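Local coordinates for mitotic checkpoint control protein kinase BUB1 (Drosophila melanogaster, PDB 6JKK), which probably acts as an ATP-binding protein kinase at the kinetochore in the mitotic checkpoint, this chain being its kinase domain, at residues A[32-46]-A[50-62]. Residues are numbered along the deposited sequence; the frame is centred on the assembly and turned at random.
Sequences PHCQLVGHVKRLHPN and EVHNEKFEVSKMI
Q35 and H52 stack flat against each other, and this pair is the tight part of the contact. The amide plane of Q35 lies within 12° of the imidazole plane of H52. Q35 CB sits over one ring face, 3.7 Å from the centroid, as a CH-pi contact. The Q35 chain is extended, with CG anti to the backbone N (chi1 178°), and it runs past the ring in the opposite direction to H52. This reach brings OE1 to the backbone N of H52, a hydrogen bond of 2.8 Å. The N-H approaches from above the carbonyl plane. A water also donates to Q35 OE1 and to E50 O. At the ring edge, H52 NE2 donates to C34 O at 3.0 Å. The stack and this bond probably hold the ring's rotation.

H52 sits in the type II' turn V51 to E54, which closes the beta hairpin of strands 47-51 and 54-64 in the N-terminal lobe of the kinase fold. Strand 34-36 is the opposite outer strand of the same sheet. Here the two outer strands come together through H52, beside strand 47-51.

The other end is looser in side-chain packing, yet V58 is buried there under L43 and H44, whereas H52 lies at the surface. L43 CD2 meets V58 CG2 at 4.4 Å. V58 CG1 lies 3.5 Å from H44 O. N46 N donates to S59 O over 3.2 Å. S59 and K60 form a classic beta bulge against strand 68-75. H44 and N46 are exposed, and their CB atoms point away from segment 50-62.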
loop_
_atom_site.group_PDB
_atom_site.type_symbol
_atom_site.label_atom_id
_atom_site.label_comp_id
_atom_site.label_asym_id
_atom_site.label_seq_id
_atom_site.Cartn_x
_atom_site.Cartn_y
_atom_site.Cartn_z
ATOM N N PRO A 32 0.788 4.999 25.614
ATOM C CA PRO A 32 -0.556 5.292 26.118
ATOM C C PRO A 32 -1.655 4.869 25.147
ATOM O O PRO A 32 -2.779 4.642 25.591
ATOM C CB PRO A 32 -0.545 6.814 26.275
ATOM C CG PRO A 32 0.901 7.153 26.508
ATOM C CD PRO A 32 1.650 6.195 25.621
ATOM N N HIS A 33 -1.350 4.767 23.858
ATOM C CA HIS A 33 -2.377 4.364 22.899
ATOM C C HIS A 33 -2.378 2.863 22.637
ATOM O O HIS A 33 -3.101 2.379 21.767
ATOM C CB HIS A 33 -2.270 5.150 21.587
ATOM C CG HIS A 33 -1.088 4.784 20.743
ATOM N ND1 HIS A 33 0.212 4.907 21.186
ATOM C CD2 HIS A 33 -1.010 4.346 19.464
ATOM C CE1 HIS A 33 1.039 4.537 20.224
ATOM N NE2 HIS A 33 0.323 4.188 19.168
ATOM N N CYS A 34 -1.586 2.128 23.415
ATOM C CA CYS A 34 -1.589 0.672 23.345
ATOM C C CYS A 34 -2.062 0.131 24.684
ATOM O O CYS A 34 -1.577 0.562 25.734
ATOM C CB CYS A 34 -0.178 0.161 23.057
ATOM S SG CYS A 34 -0.017 -1.639 23.009
ATOM N N GLN A 35 -3.020 -0.790 24.652
ATOM C CA GLN A 35 -3.432 -1.476 25.873
ATOM C C GLN A 35 -3.143 -2.964 25.774
ATOM O O GLN A 35 -3.677 -3.652 24.906
ATOM C CB GLN A 35 -4.918 -1.254 26.181
ATOM C CG GLN A 35 -5.377 -2.009 27.434
ATOM C CD GLN A 35 -6.794 -1.665 27.866
ATOM O OE1 GLN A 35 -7.575 -1.104 27.099
ATOM N NE2 GLN A 35 -7.129 -2.004 29.100
ATOM N N LEU A 36 -2.282 -3.449 26.659
ATOM C CA LEU A 36 -2.081 -4.883 26.830
ATOM C C LEU A 36 -3.241 -5.494 27.613
ATOM O O LEU A 36 -3.630 -4.974 28.658
ATOM C CB LEU A 36 -0.765 -5.153 27.564
ATOM C CG LEU A 36 0.417 -5.643 26.732
ATOM C CD1 LEU A 36 0.644 -4.756 25.533
ATOM C CD2 LEU A 36 1.668 -5.714 27.588
ATOM N N VAL A 37 -3.792 -6.595 27.105
ATOM C CA VAL A 37 -4.825 -7.339 27.830
ATOM C C VAL A 37 -4.535 -8.835 27.772
ATOM O O VAL A 37 -3.736 -9.288 26.950
ATOM C CB VAL A 37 -6.245 -7.088 27.253
ATOM C CG1 VAL A 37 -6.657 -5.627 27.409
ATOM C CG2 VAL A 37 -6.320 -7.520 25.786
ATOM N N GLY A 38 -5.184 -9.602 28.642
ATOM C CA GLY A 38 -5.037 -11.042 28.610
ATOM C C GLY A 38 -5.693 -11.595 27.358
ATOM O O GLY A 38 -5.044 -12.239 26.529
ATOM N N HIS A 39 -6.983 -11.317 27.201
ATOM C CA HIS A 39 -7.751 -11.926 26.122
ATOM C C HIS A 39 -8.510 -10.886 25.309
ATOM O O HIS A 39 -9.297 -10.113 25.862
ATOM C CB HIS A 39 -8.734 -12.955 26.681
ATOM C CG HIS A 39 -9.554 -13.640 25.627
ATOM N ND1 HIS A 39 -9.021 -14.569 24.761
ATOM C CD2 HIS A 39 -10.863 -13.524 25.298
ATOM C CE1 HIS A 39 -9.969 -15.003 23.945
ATOM N NE2 HIS A 39 -11.095 -14.383 24.249
ATOM N N VAL A 40 -8.270 -10.876 23.998
ATOM C CA VAL A 40 -8.986 -9.997 23.088
ATOM C C VAL A 40 -10.161 -10.767 22.502
ATOM O O VAL A 40 -9.969 -11.846 21.935
ATOM C CB VAL A 40 -8.067 -9.528 21.941
ATOM C CG1 VAL A 40 -8.872 -8.895 20.823
ATOM C CG2 VAL A 40 -7.027 -8.552 22.457
ATOM N N LYS A 41 -11.371 -10.230 22.656
ATOM C CA LYS A 41 -12.571 -10.870 22.114
ATOM C C LYS A 41 -12.580 -10.806 20.592
ATOM O O LYS A 41 -12.026 -9.880 19.986
ATOM C CB LYS A 41 -13.847 -10.204 22.647
ATOM C CG LYS A 41 -14.034 -10.262 24.159
ATOM C CD LYS A 41 -15.220 -9.401 24.594
ATOM C CE LYS A 41 -15.398 -9.432 26.099
ATOM N NZ LYS A 41 -14.101 -9.192 26.796
ATOM N N ARG A 42 -13.211 -11.798 19.974
ATOM C CA ARG A 42 -13.451 -11.780 18.542
ATOM C C ARG A 42 -14.350 -10.586 18.222
ATOM O O ARG A 42 -15.347 -10.358 18.904
ATOM C CB ARG A 42 -14.109 -13.099 18.118
ATOM C CG ARG A 42 -14.102 -13.372 16.625
ATOM C CD ARG A 42 -14.540 -14.807 16.333
ATOM N NE ARG A 42 -13.477 -15.772 16.609
ATOM C CZ ARG A 42 -12.786 -16.408 15.666
ATOM N NH1 ARG A 42 -13.056 -16.185 14.386
ATOM N NH2 ARG A 42 -11.831 -17.269 15.999
ATOM N N LEU A 43 -13.981 -9.798 17.217
ATOM C CA LEU A 43 -14.801 -8.658 16.827
ATOM C C LEU A 43 -16.161 -9.146 16.352
ATOM O O LEU A 43 -16.254 -10.166 15.672
ATOM C CB LEU A 43 -14.118 -7.858 15.713
ATOM C CG LEU A 43 -12.876 -7.040 16.085
ATOM C CD1 LEU A 43 -12.210 -6.472 14.833
ATOM C CD2 LEU A 43 -13.239 -5.920 17.037
ATOM N N HIS A 44 -17.217 -8.428 16.719
ATOM C CA HIS A 44 -18.563 -8.804 16.305
ATOM C C HIS A 44 -19.366 -7.556 15.956
ATOM O O HIS A 44 -19.241 -6.528 16.623
ATOM C CB HIS A 44 -19.253 -9.596 17.420
ATOM C CG HIS A 44 -20.421 -10.403 16.953
ATOM N ND1 HIS A 44 -21.710 -9.908 16.941
ATOM C CD2 HIS A 44 -20.502 -11.668 16.479
ATOM C CE1 HIS A 44 -22.530 -10.834 16.481
ATOM N NE2 HIS A 44 -21.823 -11.913 16.192
ATOM N N PRO A 45 -20.187 -7.633 14.899
ATOM C CA PRO A 45 -20.967 -6.460 14.478
ATOM C C PRO A 45 -21.898 -5.912 15.563
ATOM O O PRO A 45 -22.355 -6.663 16.422
ATOM C CB PRO A 45 -21.792 -6.995 13.295
ATOM C CG PRO A 45 -21.739 -8.489 13.423
ATOM C CD PRO A 45 -20.400 -8.782 14.001
ATOM N N ASN A 46 -22.159 -4.607 15.512
ATOM C CA ASN A 46 -23.101 -3.944 16.417
ATOM C C ASN A 46 -22.768 -4.066 17.900
ATOM O O ASN A 46 -23.651 -4.281 18.732
ATOM C CB ASN A 46 -24.533 -4.411 16.153
ATOM C CG ASN A 46 -25.408 -3.307 15.603
ATOM O OD1 ASN A 46 -26.092 -2.609 16.353
ATOM N ND2 ASN A 46 -25.388 -3.138 14.285
ATOM N N GLU A 50 -13.428 -1.044 23.824
ATOM C CA GLU A 50 -12.689 0.001 24.513
ATOM C C GLU A 50 -11.182 -0.216 24.439
ATOM O O GLU A 50 -10.694 -1.336 24.586
ATOM C CB GLU A 50 -13.129 0.098 25.975
ATOM C CG GLU A 50 -14.557 0.572 26.168
ATOM C CD GLU A 50 -14.856 0.944 27.610
ATOM O OE1 GLU A 50 -14.763 2.144 27.944
ATOM O OE2 GLU A 50 -15.180 0.038 28.407
ATOM N N VAL A 51 -10.450 0.866 24.198
ATOM C CA VAL A 51 -9.009 0.864 24.396
ATOM C C VAL A 51 -8.738 1.961 25.411
ATOM O O VAL A 51 -8.823 3.151 25.084
ATOM C CB VAL A 51 -8.230 1.141 23.102
ATOM C CG1 VAL A 51 -6.736 1.059 23.364
ATOM C CG2 VAL A 51 -8.625 0.142 22.015
ATOM N N HIS A 52 -8.440 1.556 26.643
ATOM C CA HIS A 52 -8.267 2.501 27.747
ATOM C C HIS A 52 -9.538 3.325 27.977
ATOM O O HIS A 52 -10.581 2.774 28.315
ATOM C CB HIS A 52 -7.059 3.409 27.502
ATOM C CG HIS A 52 -5.746 2.695 27.570
ATOM N ND1 HIS A 52 -5.402 1.868 28.619
ATOM C CD2 HIS A 52 -4.687 2.690 26.725
ATOM C CE1 HIS A 52 -4.190 1.385 28.417
ATOM N NE2 HIS A 52 -3.732 1.870 27.276
ATOM N N ASN A 53 -9.447 4.639 27.793
ATOM C CA ASN A 53 -10.600 5.516 28.002
ATOM C C ASN A 53 -11.448 5.710 26.743
ATOM O O ASN A 53 -12.533 6.295 26.798
ATOM C CB ASN A 53 -10.153 6.877 28.546
ATOM C CG ASN A 53 -9.822 6.838 30.031
ATOM O OD1 ASN A 53 -10.545 6.234 30.825
ATOM N ND2 ASN A 53 -8.727 7.484 30.411
ATOM N N GLU A 54 -10.953 5.213 25.613
ATOM C CA GLU A 54 -11.602 5.445 24.329
ATOM C C GLU A 54 -12.589 4.335 23.976
ATOM O O GLU A 54 -12.239 3.153 24.005
ATOM C CB GLU A 54 -10.542 5.594 23.238
ATOM C CG GLU A 54 -9.401 6.522 23.639
ATOM C CD GLU A 54 -9.871 7.929 23.966
ATOM O OE1 GLU A 54 -9.344 8.527 24.930
ATOM O OE2 GLU A 54 -10.760 8.445 23.255
ATOM N N LYS A 55 -13.825 4.720 23.657
ATOM C CA LYS A 55 -14.860 3.756 23.278
ATOM C C LYS A 55 -15.173 3.822 21.784
ATOM O O LYS A 55 -15.221 4.905 21.193
ATOM C CB LYS A 55 -16.140 3.967 24.095
ATOM C CG LYS A 55 -17.312 3.100 23.630
ATOM C CD LYS A 55 -18.557 3.323 24.465
ATOM C CE LYS A 55 -18.388 2.754 25.854
ATOM N NZ LYS A 55 -19.662 2.805 26.629
ATOM N N PHE A 56 -15.376 2.657 21.178
ATOM C CA PHE A 56 -15.621 2.572 19.746
ATOM C C PHE A 56 -16.887 1.772 19.479
ATOM O O PHE A 56 -17.161 0.796 20.169
ATOM C CB PHE A 56 -14.446 1.883 19.050
ATOM C CG PHE A 56 -13.142 2.604 19.201
ATOM C CD1 PHE A 56 -12.380 2.457 20.354
ATOM C CD2 PHE A 56 -12.672 3.420 18.184
ATOM C CE1 PHE A 56 -11.170 3.121 20.495
ATOM C CE2 PHE A 56 -11.462 4.088 18.308
ATOM C CZ PHE A 56 -10.709 3.938 19.464
ATOM N N GLU A 57 -17.667 2.202 18.494
ATOM C CA GLU A 57 -18.731 1.358 17.960
ATOM C C GLU A 57 -18.043 0.396 17.010
ATOM O O GLU A 57 -17.173 0.810 16.247
ATOM C CB GLU A 57 -19.725 2.180 17.141
ATOM C CG GLU A 57 -20.665 3.079 17.918
ATOM C CD GLU A 57 -21.495 3.948 16.984
ATOM O OE1 GLU A 57 -21.203 3.938 15.767
ATOM O OE2 GLU A 57 -22.422 4.636 17.461
ATOM N N VAL A 58 -18.404 -0.882 17.068
ATOM C CA VAL A 58 -17.984 -1.838 16.045
ATOM C C VAL A 58 -19.222 -2.124 15.202
ATOM O O VAL A 58 -20.165 -2.745 15.683
ATOM C CB VAL A 58 -17.440 -3.139 16.659
ATOM C CG1 VAL A 58 -16.969 -4.083 15.559
ATOM C CG2 VAL A 58 -16.297 -2.836 17.618
ATOM N N SER A 59 -19.225 -1.664 13.952
ATOM C CA SER A 59 -20.461 -1.638 13.170
ATOM C C SER A 59 -20.650 -2.822 12.219
ATOM O O SER A 59 -21.460 -3.716 12.487
ATOM C CB SER A 59 -20.603 -0.309 12.417
ATOM O OG SER A 59 -20.638 0.785 13.322
ATOM N N LYS A 60 -19.910 -2.818 11.114
ATOM C CA LYS A 60 -20.132 -3.776 10.033
ATOM C C LYS A 60 -18.866 -4.521 9.604
ATOM O O LYS A 60 -17.763 -3.974 9.625
ATOM C CB LYS A 60 -20.764 -3.064 8.830
ATOM C CG LYS A 60 -22.186 -2.583 9.100
ATOM C CD LYS A 60 -22.868 -2.029 7.853
ATOM C CE LYS A 60 -22.394 -0.626 7.495
ATOM N NZ LYS A 60 -23.281 -0.003 6.458
ATOM N N MET A 61 -19.032 -5.782 9.220
ATOM C CA MET A 61 -17.918 -6.575 8.700
ATOM C C MET A 61 -17.490 -6.037 7.345
ATOM O O MET A 61 -18.335 -5.731 6.501
ATOM C CB MET A 61 -18.339 -8.050 8.589
ATOM C CG MET A 61 -17.271 -9.011 8.074
ATOM S SD MET A 61 -17.185 -9.158 6.269
ATOM C CE MET A 61 -18.779 -9.874 5.871
ATOM N N ILE A 62 -16.182 -5.912 7.134
ATOM C CA ILE A 62 -15.655 -5.584 5.814
ATOM C C ILE A 62 -15.095 -6.853 5.180
ATOM O O ILE A 62 -15.472 -7.237 4.067
ATOM C CB ILE A 62 -14.541 -4.533 5.882
ATOM C CG1 ILE A 62 -15.084 -3.197 6.394
ATOM C CG2 ILE A 62 -13.909 -4.363 4.507
ATOM C CD1 ILE A 62 -16.216 -2.641 5.540
HETATM O O HOH W 1 -10.234 -2.949 26.624
#